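Catechol 1,2-dioxygenase (Acinetobacter sp., PDB 1DLQ) catalyses the iron(III)-dependent intradiol cleavage of catechol by molecular oxygen to cis,cis-muconate, an early step of the beta-ketoadipate pathway, working as a homodimer. Local coordinates at residues N68-L73 and G201-G206; Y83-M88 and T101-E106; G219-H224 and D252-T257. All blocks are in the same frame, centred on the assembly; numbering follows the deposited sequence.

Contact 1: N68-L73 and G201-G206; sequences NQEAGL and GCPPEG. With HG (mercury (II) ion), chain D.
Leu73 packs beside a metal-bound cysteine: its CD2 lies 4.4 Å from Cys202 SG, which binds a mercury(II) ion at 2.3 Å in a site completed by water 2 and Gly219 O. With CG anti to the backbone N (chi1 -179°), the leucine branch is directed at the loop, and its CD2 methyl comes up against CD of the Pro203 ring at 3.6 Å. Glu70 and Pro203 share no direct hydrogen bond. Water 1 spans the polar gap, donating to Glu70 OE1 at 3.0 Å and to Pro203 O at 2.8 Å. Glu70 OE2 is in van der Waals contact with Pro203 CG (3.5 Å) and Gly206 CA (3.6 Å). The glutamate chain, extended beyond CG (chi2 -178°), carries the carboxylate across, and OE1 has a second partner in Thr208. Pro203 to Gly206 form a type I turn leading into helix 207-214. Glu70 occupies the N-cap position of helix 71-77, just after a Schellman motif at Gln69 ends helix 52-67. This break lies in the N-terminal helical zipper of the dimer, Ala71 N bonding to Asn63 of the second subunit, and the contact joins it to the loop after strand 189-195.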
loop_
_atom_site.group_PDB
_atom_site.type_symbol
_atom_site.label_atom_id
_atom_site.label_comp_id
_atom_site.label_asym_id
_atom_site.label_seq_id
_atom_site.Cartn_x
_atom_site.Cartn_y
_atom_site.Cartn_z
ATOM N N ASN A 68 5.639 -3.551 -6.669
ATOM C CA ASN A 68 5.383 -4.687 -7.549
ATOM C C ASN A 68 4.021 -4.597 -8.242
ATOM O O ASN A 68 3.575 -5.563 -8.854
ATOM C CB ASN A 68 5.469 -6.002 -6.766
ATOM C CG ASN A 68 6.882 -6.318 -6.301
ATOM O OD1 ASN A 68 7.469 -5.592 -5.497
ATOM N ND2 ASN A 68 7.434 -7.410 -6.810
ATOM N N GLN A 69 3.368 -3.440 -8.132
ATOM C CA GLN A 69 2.064 -3.193 -8.748
ATOM C C GLN A 69 1.086 -4.338 -8.527
ATOM O O GLN A 69 0.307 -4.684 -9.421
ATOM C CB GLN A 69 2.238 -2.939 -10.247
ATOM C CG GLN A 69 3.194 -1.787 -10.542
ATOM C CD GLN A 69 2.626 -0.425 -10.166
ATOM O OE1 GLN A 69 3.360 0.482 -9.762
ATOM N NE2 GLN A 69 1.318 -0.266 -10.329
ATOM N N GLU A 70 1.123 -4.913 -7.328
ATOM C CA GLU A 70 0.241 -6.024 -6.988
ATOM C C GLU A 70 -0.952 -5.697 -6.099
ATOM O O GLU A 70 -1.578 -6.606 -5.576
ATOM C CB GLU A 70 1.038 -7.158 -6.341
ATOM C CG GLU A 70 1.637 -8.142 -7.335
ATOM C CD GLU A 70 2.381 -9.268 -6.648
ATOM O OE1 GLU A 70 1.888 -9.746 -5.605
ATOM O OE2 GLU A 70 3.445 -9.692 -7.155
ATOM N N ALA A 71 -1.283 -4.424 -5.924
ATOM C CA ALA A 71 -2.422 -4.078 -5.077
ATOM C C ALA A 71 -3.736 -4.648 -5.631
ATOM O O ALA A 71 -4.609 -5.084 -4.873
ATOM C CB ALA A 71 -2.525 -2.562 -4.934
ATOM N N GLY A 72 -3.867 -4.642 -6.954
ATOM C CA GLY A 72 -5.069 -5.147 -7.592
ATOM C C GLY A 72 -5.099 -6.660 -7.666
ATOM O O GLY A 72 -6.076 -7.250 -8.118
ATOM N N LEU A 73 -4.011 -7.288 -7.235
ATOM C CA LEU A 73 -3.930 -8.739 -7.213
ATOM C C LEU A 73 -4.190 -9.191 -5.774
ATOM O O LEU A 73 -4.846 -10.207 -5.537
ATOM C CB LEU A 73 -2.545 -9.202 -7.675
ATOM C CG LEU A 73 -2.349 -10.718 -7.728
ATOM C CD1 LEU A 73 -3.398 -11.347 -8.658
ATOM C CD2 LEU A 73 -0.934 -11.028 -8.203
ATOM N N GLY A 201 -1.111 -18.796 -10.829
ATOM C CA GLY A 201 -1.022 -18.347 -9.463
ATOM C C GLY A 201 -0.367 -16.998 -9.416
ATOM O O GLY A 201 -0.127 -16.385 -10.452
ATOM N N CYS A 202 -0.082 -16.547 -8.203
ATOM C CA CYS A 202 0.557 -15.264 -7.944
ATOM C C CYS A 202 2.032 -15.323 -8.278
ATOM O O CYS A 202 2.624 -16.395 -8.287
ATOM C CB CYS A 202 0.481 -14.926 -6.455
ATOM S SG CYS A 202 -1.159 -14.681 -5.792
ATOM N N PRO A 203 2.645 -14.169 -8.581
ATOM C CA PRO A 203 4.077 -14.212 -8.874
ATOM C C PRO A 203 4.642 -14.905 -7.633
ATOM O O PRO A 203 4.526 -14.395 -6.520
ATOM C CB PRO A 203 4.434 -12.733 -8.957
ATOM C CG PRO A 203 3.182 -12.172 -9.607
ATOM C CD PRO A 203 2.137 -12.791 -8.701
ATOM N N PRO A 204 5.244 -16.087 -7.812
ATOM C CA PRO A 204 5.812 -16.876 -6.719
ATOM C C PRO A 204 6.589 -16.135 -5.633
ATOM O O PRO A 204 6.486 -16.474 -4.449
ATOM C CB PRO A 204 6.648 -17.925 -7.467
ATOM C CG PRO A 204 6.898 -17.271 -8.828
ATOM C CD PRO A 204 5.515 -16.764 -9.086
ATOM N N GLU A 205 7.350 -15.119 -6.013
ATOM C CA GLU A 205 8.128 -14.392 -5.022
ATOM C C GLU A 205 7.599 -12.999 -4.719
ATOM O O GLU A 205 8.269 -12.206 -4.052
ATOM C CB GLU A 205 9.572 -14.308 -5.489
ATOM C CG GLU A 205 10.221 -15.670 -5.616
ATOM C CD GLU A 205 11.583 -15.588 -6.268
ATOM O OE1 GLU A 205 11.639 -15.164 -7.448
ATOM O OE2 GLU A 205 12.592 -15.940 -5.605
ATOM N N GLY A 206 6.391 -12.713 -5.201
ATOM C CA GLY A 206 5.790 -11.412 -4.983
ATOM C C GLY A 206 5.163 -11.242 -3.614
ATOM O O GLY A 206 4.960 -12.216 -2.893
HETATM HG HG HG D . -2.559 -15.254 -7.489
HETATM O O HOH W 1 2.736 -12.594 -5.430
HETATM O O HOH W 2 -3.949 -15.250 -9.530
#

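Contact 2: Y83-M88 and T101-E106; sequences YLDMRM and TPRTIE. With HG (mercury (II) ion), chain F.
Two waters carry the polar link between Asp85 on the helix and Thr104 on the loop, one to each carboxylate oxygen. Water 3 donates to Asp85 OD1 at 2.8 Å and to the backbone oxygen Thr104 O at 2.7 Å. Water 4 donates to Asp85 OD2 at 2.7 Å and also to Thr104 OG1, at 2.9 Å; OG1 is hydrogen-bonded to Ala256 O as well. Van der Waals packing is made by Met88 and Arg103: Met88 CB sits 3.5 Å above the guanidinium plane, over its centre. The arginine chain turns at chi3 (108°), bringing that flat group across the helix surface. Charge pairing runs along the helix, for Arg103 forms salt bridges with Asp89 and Asp92, whereas its NE stays 5.2 Å from Asp85 OD1. Among the metal contacts, Met86 SD lies 2.9 Å from a mercury(II) ion that His82 also binds. The contact sets a helix of the dimer-facing N-terminal region on the loop leading into the catalytic domain. Helix 80-94 presents Asp85 and Met88 to that loop, while Tyr83 and Arg87 hydrogen-bond to the second subunit; behind the loop lies strand 237-243, where Thr104 pairs through its backbone with Thr238.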
loop_
_atom_site.group_PDB
_atom_site.type_symbol
_atom_site.label_atom_id
_atom_site.label_comp_id
_atom_site.label_asym_id
_atom_site.label_seq_id
_atom_site.Cartn_x
_atom_site.Cartn_y
_atom_site.Cartn_z
ATOM N N TYR A 83 -16.458 -9.352 -2.398
ATOM C CA TYR A 83 -17.308 -8.681 -1.419
ATOM C C TYR A 83 -18.091 -7.546 -2.097
ATOM O O TYR A 83 -19.252 -7.293 -1.760
ATOM C CB TYR A 83 -16.448 -8.107 -0.293
ATOM C CG TYR A 83 -17.215 -7.292 0.731
ATOM C CD1 TYR A 83 -18.353 -7.806 1.367
ATOM C CD2 TYR A 83 -16.775 -6.024 1.097
ATOM C CE1 TYR A 83 -19.029 -7.070 2.341
ATOM C CE2 TYR A 83 -17.443 -5.278 2.070
ATOM C CZ TYR A 83 -18.566 -5.804 2.688
ATOM O OH TYR A 83 -19.218 -5.051 3.650
ATOM N N LEU A 84 -17.451 -6.853 -3.038
ATOM C CA LEU A 84 -18.114 -5.776 -3.764
ATOM C C LEU A 84 -19.196 -6.374 -4.661
ATOM O O LEU A 84 -20.242 -5.769 -4.858
ATOM C CB LEU A 84 -17.103 -4.985 -4.600
ATOM C CG LEU A 84 -16.039 -4.217 -3.803
ATOM C CD1 LEU A 84 -15.094 -3.480 -4.735
ATOM C CD2 LEU A 84 -16.732 -3.225 -2.875
ATOM N N ASP A 85 -18.943 -7.562 -5.203
ATOM C CA ASP A 85 -19.931 -8.227 -6.047
ATOM C C ASP A 85 -21.093 -8.653 -5.191
ATOM O O ASP A 85 -22.245 -8.518 -5.591
ATOM C CB ASP A 85 -19.355 -9.465 -6.733
ATOM C CG ASP A 85 -18.478 -9.126 -7.913
ATOM O OD1 ASP A 85 -18.413 -7.942 -8.295
ATOM O OD2 ASP A 85 -17.859 -10.053 -8.468
ATOM N N MET A 86 -20.792 -9.181 -4.012
ATOM C CA MET A 86 -21.853 -9.606 -3.119
ATOM C C MET A 86 -22.773 -8.445 -2.792
ATOM O O MET A 86 -23.985 -8.618 -2.699
ATOM C CB MET A 86 -21.285 -10.209 -1.836
ATOM C CG MET A 86 -20.801 -11.628 -2.017
ATOM S SD MET A 86 -20.460 -12.462 -0.456
ATOM C CE MET A 86 -19.152 -11.436 0.217
ATOM N N ARG A 87 -22.192 -7.259 -2.635
ATOM C CA ARG A 87 -22.971 -6.074 -2.328
ATOM C C ARG A 87 -23.822 -5.729 -3.538
ATOM O O ARG A 87 -24.995 -5.366 -3.397
ATOM C CB ARG A 87 -22.056 -4.902 -2.002
ATOM C CG ARG A 87 -21.132 -5.119 -0.824
ATOM C CD ARG A 87 -20.262 -3.897 -0.681
ATOM N NE ARG A 87 -21.035 -2.731 -0.263
ATOM C CZ ARG A 87 -20.812 -1.488 -0.686
ATOM N NH1 ARG A 87 -19.832 -1.238 -1.553
ATOM N NH2 ARG A 87 -21.557 -0.489 -0.225
ATOM N N MET A 88 -23.229 -5.835 -4.729
ATOM C CA MET A 88 -23.963 -5.549 -5.952
ATOM C C MET A 88 -25.159 -6.483 -6.105
ATOM O O MET A 88 -26.218 -6.065 -6.571
ATOM C CB MET A 88 -23.041 -5.642 -7.165
ATOM C CG MET A 88 -22.315 -4.343 -7.435
ATOM S SD MET A 88 -21.172 -4.342 -8.843
ATOM C CE MET A 88 -19.782 -5.192 -8.174
ATOM N N THR A 101 -27.696 -14.354 -15.638
ATOM C CA THR A 101 -26.275 -14.699 -15.687
ATOM C C THR A 101 -25.544 -13.985 -14.557
ATOM O O THR A 101 -25.337 -12.787 -14.590
ATOM C CB THR A 101 -25.612 -14.317 -17.041
ATOM O OG1 THR A 101 -26.166 -15.109 -18.096
ATOM C CG2 THR A 101 -24.129 -14.576 -16.990
ATOM N N PRO A 102 -25.139 -14.736 -13.536
ATOM C CA PRO A 102 -24.427 -14.240 -12.360
ATOM C C PRO A 102 -23.161 -13.487 -12.716
ATOM O O PRO A 102 -22.421 -13.886 -13.602
ATOM C CB PRO A 102 -24.127 -15.524 -11.603
ATOM C CG PRO A 102 -24.021 -16.523 -12.722
ATOM C CD PRO A 102 -25.285 -16.190 -13.438
ATOM N N ARG A 103 -22.909 -12.392 -12.022
ATOM C CA ARG A 103 -21.708 -11.629 -12.287
ATOM C C ARG A 103 -20.647 -12.191 -11.356
ATOM O O ARG A 103 -20.961 -12.913 -10.413
ATOM C CB ARG A 103 -21.918 -10.164 -11.921
ATOM C CG ARG A 103 -21.886 -9.936 -10.415
ATOM C CD ARG A 103 -22.104 -8.491 -10.054
ATOM N NE ARG A 103 -23.420 -8.355 -9.468
ATOM C CZ ARG A 103 -24.370 -7.543 -9.908
ATOM N NH1 ARG A 103 -24.170 -6.763 -10.961
ATOM N NH2 ARG A 103 -25.540 -7.539 -9.295
ATOM N N THR A 104 -19.393 -11.869 -11.626
ATOM C CA THR A 104 -18.318 -12.279 -10.742
ATOM C C THR A 104 -17.206 -11.278 -11.004
ATOM O O THR A 104 -17.369 -10.400 -11.856
ATOM C CB THR A 104 -17.867 -13.746 -10.949
ATOM O OG1 THR A 104 -17.028 -14.118 -9.847
ATOM C CG2 THR A 104 -17.097 -13.919 -12.249
ATOM N N ILE A 105 -16.084 -11.391 -10.299
ATOM C CA ILE A 105 -15.038 -10.384 -10.455
ATOM C C ILE A 105 -14.378 -10.244 -11.825
ATOM O O ILE A 105 -14.277 -11.192 -12.598
ATOM C CB ILE A 105 -13.937 -10.531 -9.375
ATOM C CG1 ILE A 105 -12.987 -11.674 -9.709
ATOM C CG2 ILE A 105 -14.590 -10.810 -8.020
ATOM C CD1 ILE A 105 -11.780 -11.712 -8.787
ATOM N N GLU A 106 -13.949 -9.025 -12.111
ATOM C CA GLU A 106 -13.289 -8.690 -13.359
ATOM C C GLU A 106 -11.805 -9.066 -13.365
ATOM O O GLU A 106 -11.253 -9.436 -14.404
ATOM C CB GLU A 106 -13.437 -7.187 -13.614
ATOM C CG GLU A 106 -12.551 -6.627 -14.713
ATOM C CD GLU A 106 -12.686 -5.123 -14.840
ATOM O OE1 GLU A 106 -13.638 -4.552 -14.256
ATOM O OE2 GLU A 106 -11.848 -4.511 -15.531
HETATM HG HG HG F . -19.867 -15.067 -1.459
HETATM O O HOH W 3 -18.238 -7.976 -11.067
HETATM O O HOH W 4 -17.641 -12.553 -7.428
#

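Contact 3: G219-H224 and D252-T257; sequences GNRPAH and DFAYAT. With HG (mercury (II) ion), chain D; FE (Fe (III) ion), chain C.
Gly219 packs its CA against the Phe253 ring, 3.6 Å from CD2, and its carbonyl oxygen lies over one face of that ring. The same oxygen binds a mercury(II) ion, which stands 3.3 Å above the ring plane on that face, offset toward the rim. At Asn220 the backbone takes over: its O accepts from Phe253 N at 3.0 Å. Arg221 makes the polar core of the contact. Its chain bends at chi3 (66°) and runs alongside Asp252, gripping the carboxylate side-on, with NE bonded to OD1 at 3.0 Å and NH2 to OD2 at 3.2 Å, both on the syn side. Ala254 CB covers one guanidinium face and His224 CE1 the opposite one. Asp252 is itself held by its own loop. Ala254 N reaches OD1 from above the carboxylate plane, closing an Asx turn, and Ala256 N, beyond the type I turn of 252-255, reaches OD2 on the anti side. Each oxygen therefore accepts two bonds, from opposite faces, which should fix the carboxylate's rotation. Arg221 borders the iron site of this intradiol dioxygenase, its NH1 3.6 Å from the iron but not a ligand, and Asp252 is the second-shell residue that positions it. Pro222 follows with CD 3.4 Å from Asp252 CB, the two side chains crossing at about a right angle. Its O accepts from His224 ND1 at 2.7 Å, with the oxygen in the imidazole plane, and so orients the ring. His224 NE2 is thereby turned to the iron(III) ion, whose other ligands are water 5, Tyr164, Tyr200 and His226.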
loop_
_atom_site.group_PDB
_atom_site.type_symbol
_atom_site.label_atom_id
_atom_site.label_comp_id
_atom_site.label_asym_id
_atom_site.label_seq_id
_atom_site.Cartn_x
_atom_site.Cartn_y
_atom_site.Cartn_z
ATOM N N GLY A 219 -2.247 -19.189 -3.872
ATOM C CA GLY A 219 -2.663 -18.071 -4.702
ATOM C C GLY A 219 -3.028 -18.511 -6.099
ATOM O O GLY A 219 -2.797 -17.797 -7.064
ATOM N N ASN A 220 -3.617 -19.696 -6.207
ATOM C CA ASN A 220 -3.992 -20.246 -7.500
ATOM C C ASN A 220 -5.432 -20.023 -7.885
ATOM O O ASN A 220 -6.335 -20.068 -7.046
ATOM C CB ASN A 220 -3.724 -21.742 -7.527
ATOM C CG ASN A 220 -2.292 -22.072 -7.201
ATOM O OD1 ASN A 220 -1.363 -21.586 -7.852
ATOM N ND2 ASN A 220 -2.097 -22.902 -6.188
ATOM N N ARG A 221 -5.632 -19.783 -9.175
ATOM C CA ARG A 221 -6.961 -19.597 -9.730
ATOM C C ARG A 221 -7.205 -20.726 -10.721
ATOM O O ARG A 221 -6.290 -21.158 -11.416
ATOM C CB ARG A 221 -7.081 -18.263 -10.474
ATOM C CG ARG A 221 -6.839 -17.015 -9.637
ATOM C CD ARG A 221 -7.536 -15.835 -10.294
ATOM N NE ARG A 221 -8.982 -16.043 -10.236
ATOM C CZ ARG A 221 -9.894 -15.339 -10.901
ATOM N NH1 ARG A 221 -9.547 -14.336 -11.721
ATOM N NH2 ARG A 221 -11.174 -15.652 -10.748
ATOM N N PRO A 222 -8.442 -21.234 -10.785
ATOM C CA PRO A 222 -8.774 -22.314 -11.716
ATOM C C PRO A 222 -8.809 -21.723 -13.133
ATOM O O PRO A 222 -8.913 -20.506 -13.294
ATOM C CB PRO A 222 -10.158 -22.740 -11.238
ATOM C CG PRO A 222 -10.749 -21.410 -10.834
ATOM C CD PRO A 222 -9.623 -20.886 -9.972
ATOM N N ALA A 223 -8.715 -22.572 -14.154
ATOM C CA ALA A 223 -8.741 -22.093 -15.533
ATOM C C ALA A 223 -10.084 -21.426 -15.804
ATOM O O ALA A 223 -11.140 -21.977 -15.483
ATOM C CB ALA A 223 -8.521 -23.250 -16.498
ATOM N N HIS A 224 -10.041 -20.241 -16.401
ATOM C CA HIS A 224 -11.261 -19.494 -16.681
ATOM C C HIS A 224 -11.106 -18.509 -17.834
ATOM O O HIS A 224 -9.991 -18.171 -18.257
ATOM C CB HIS A 224 -11.667 -18.702 -15.457
ATOM C CG HIS A 224 -10.616 -17.740 -15.020
ATOM N ND1 HIS A 224 -9.473 -18.138 -14.362
ATOM C CD2 HIS A 224 -10.483 -16.412 -15.238
ATOM C CE1 HIS A 224 -8.681 -17.095 -14.189
ATOM N NE2 HIS A 224 -9.271 -16.036 -14.712
ATOM N N ASP A 252 -10.816 -21.286 -5.639
ATOM C CA ASP A 252 -10.188 -20.148 -6.289
ATOM C C ASP A 252 -9.715 -19.142 -5.238
ATOM O O ASP A 252 -10.481 -18.736 -4.369
ATOM C CB ASP A 252 -11.201 -19.528 -7.262
ATOM C CG ASP A 252 -10.743 -18.207 -7.842
ATOM O OD1 ASP A 252 -9.530 -18.000 -8.057
ATOM O OD2 ASP A 252 -11.621 -17.372 -8.119
ATOM N N PHE A 253 -8.445 -18.752 -5.308
ATOM C CA PHE A 253 -7.895 -17.810 -4.345
ATOM C C PHE A 253 -8.577 -16.437 -4.415
ATOM O O PHE A 253 -8.475 -15.631 -3.480
ATOM C CB PHE A 253 -6.372 -17.699 -4.545
ATOM C CG PHE A 253 -5.891 -16.332 -4.940
ATOM C CD1 PHE A 253 -6.163 -15.813 -6.198
ATOM C CD2 PHE A 253 -5.165 -15.557 -4.043
ATOM C CE1 PHE A 253 -5.720 -14.544 -6.560
ATOM C CE2 PHE A 253 -4.718 -14.288 -4.396
ATOM C CZ PHE A 253 -4.998 -13.781 -5.660
ATOM N N ALA A 254 -9.284 -16.191 -5.517
ATOM C CA ALA A 254 -9.988 -14.929 -5.725
ATOM C C ALA A 254 -11.481 -15.066 -5.433
ATOM O O ALA A 254 -12.239 -14.102 -5.549
ATOM C CB ALA A 254 -9.778 -14.451 -7.159
ATOM N N TYR A 255 -11.900 -16.275 -5.077
ATOM C CA TYR A 255 -13.299 -16.548 -4.749
ATOM C C TYR A 255 -14.278 -16.041 -5.813
ATOM O O TYR A 255 -15.358 -15.543 -5.488
ATOM C CB TYR A 255 -13.643 -15.900 -3.407
ATOM C CG TYR A 255 -12.628 -16.170 -2.325
ATOM C CD1 TYR A 255 -12.641 -17.376 -1.627
ATOM C CD2 TYR A 255 -11.636 -15.238 -2.013
ATOM C CE1 TYR A 255 -11.699 -17.655 -0.644
ATOM C CE2 TYR A 255 -10.681 -15.511 -1.022
ATOM C CZ TYR A 255 -10.728 -16.729 -0.344
ATOM O OH TYR A 255 -9.811 -17.040 0.631
ATOM N N ALA A 256 -13.911 -16.188 -7.078
ATOM C CA ALA A 256 -14.743 -15.715 -8.169
ATOM C C ALA A 256 -15.750 -16.742 -8.676
ATOM O O ALA A 256 -16.752 -16.385 -9.286
ATOM C CB ALA A 256 -13.853 -15.258 -9.313
ATOM N N THR A 257 -15.494 -18.015 -8.416
ATOM C CA THR A 257 -16.371 -19.081 -8.893
ATOM C C THR A 257 -17.813 -19.047 -8.389
ATOM O O THR A 257 -18.080 -18.746 -7.228
ATOM C CB THR A 257 -15.771 -20.454 -8.562
ATOM O OG1 THR A 257 -14.428 -20.509 -9.053
ATOM C CG2 THR A 257 -16.578 -21.560 -9.227
HETATM HG HG HG D . -2.559 -15.254 -7.489
HETATM FE FE FE C . -8.079 -14.104 -14.983
HETATM O O HOH W 5 -7.444 -12.291 -13.752
HETATM O O HOH W 2 -3.949 -15.250 -9.530
#

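From the N terminus, the chain leaves helix 52-67, enters contact 1 at 68-73 and passes through helix 71-77 to helix 80-94. Contact 2 closes a short loop there, bringing 101-106 back along the helix it has just left. The chain then builds the first strands of the mixed sheet before 201-206 returns to 68-73, so the long loop of contact 1 encloses contact 2 entirely. Contact 3 opens afterwards, and 252-257 rejoins 219-224 across two strands. Contacts 1 and 2 do not touch, yet contact 3 meets both: Leu73 packs on Phe253, and Ile105 on Ala254 and Ala256. Together they tie the N-terminal helices to the loops and strand around the iron site.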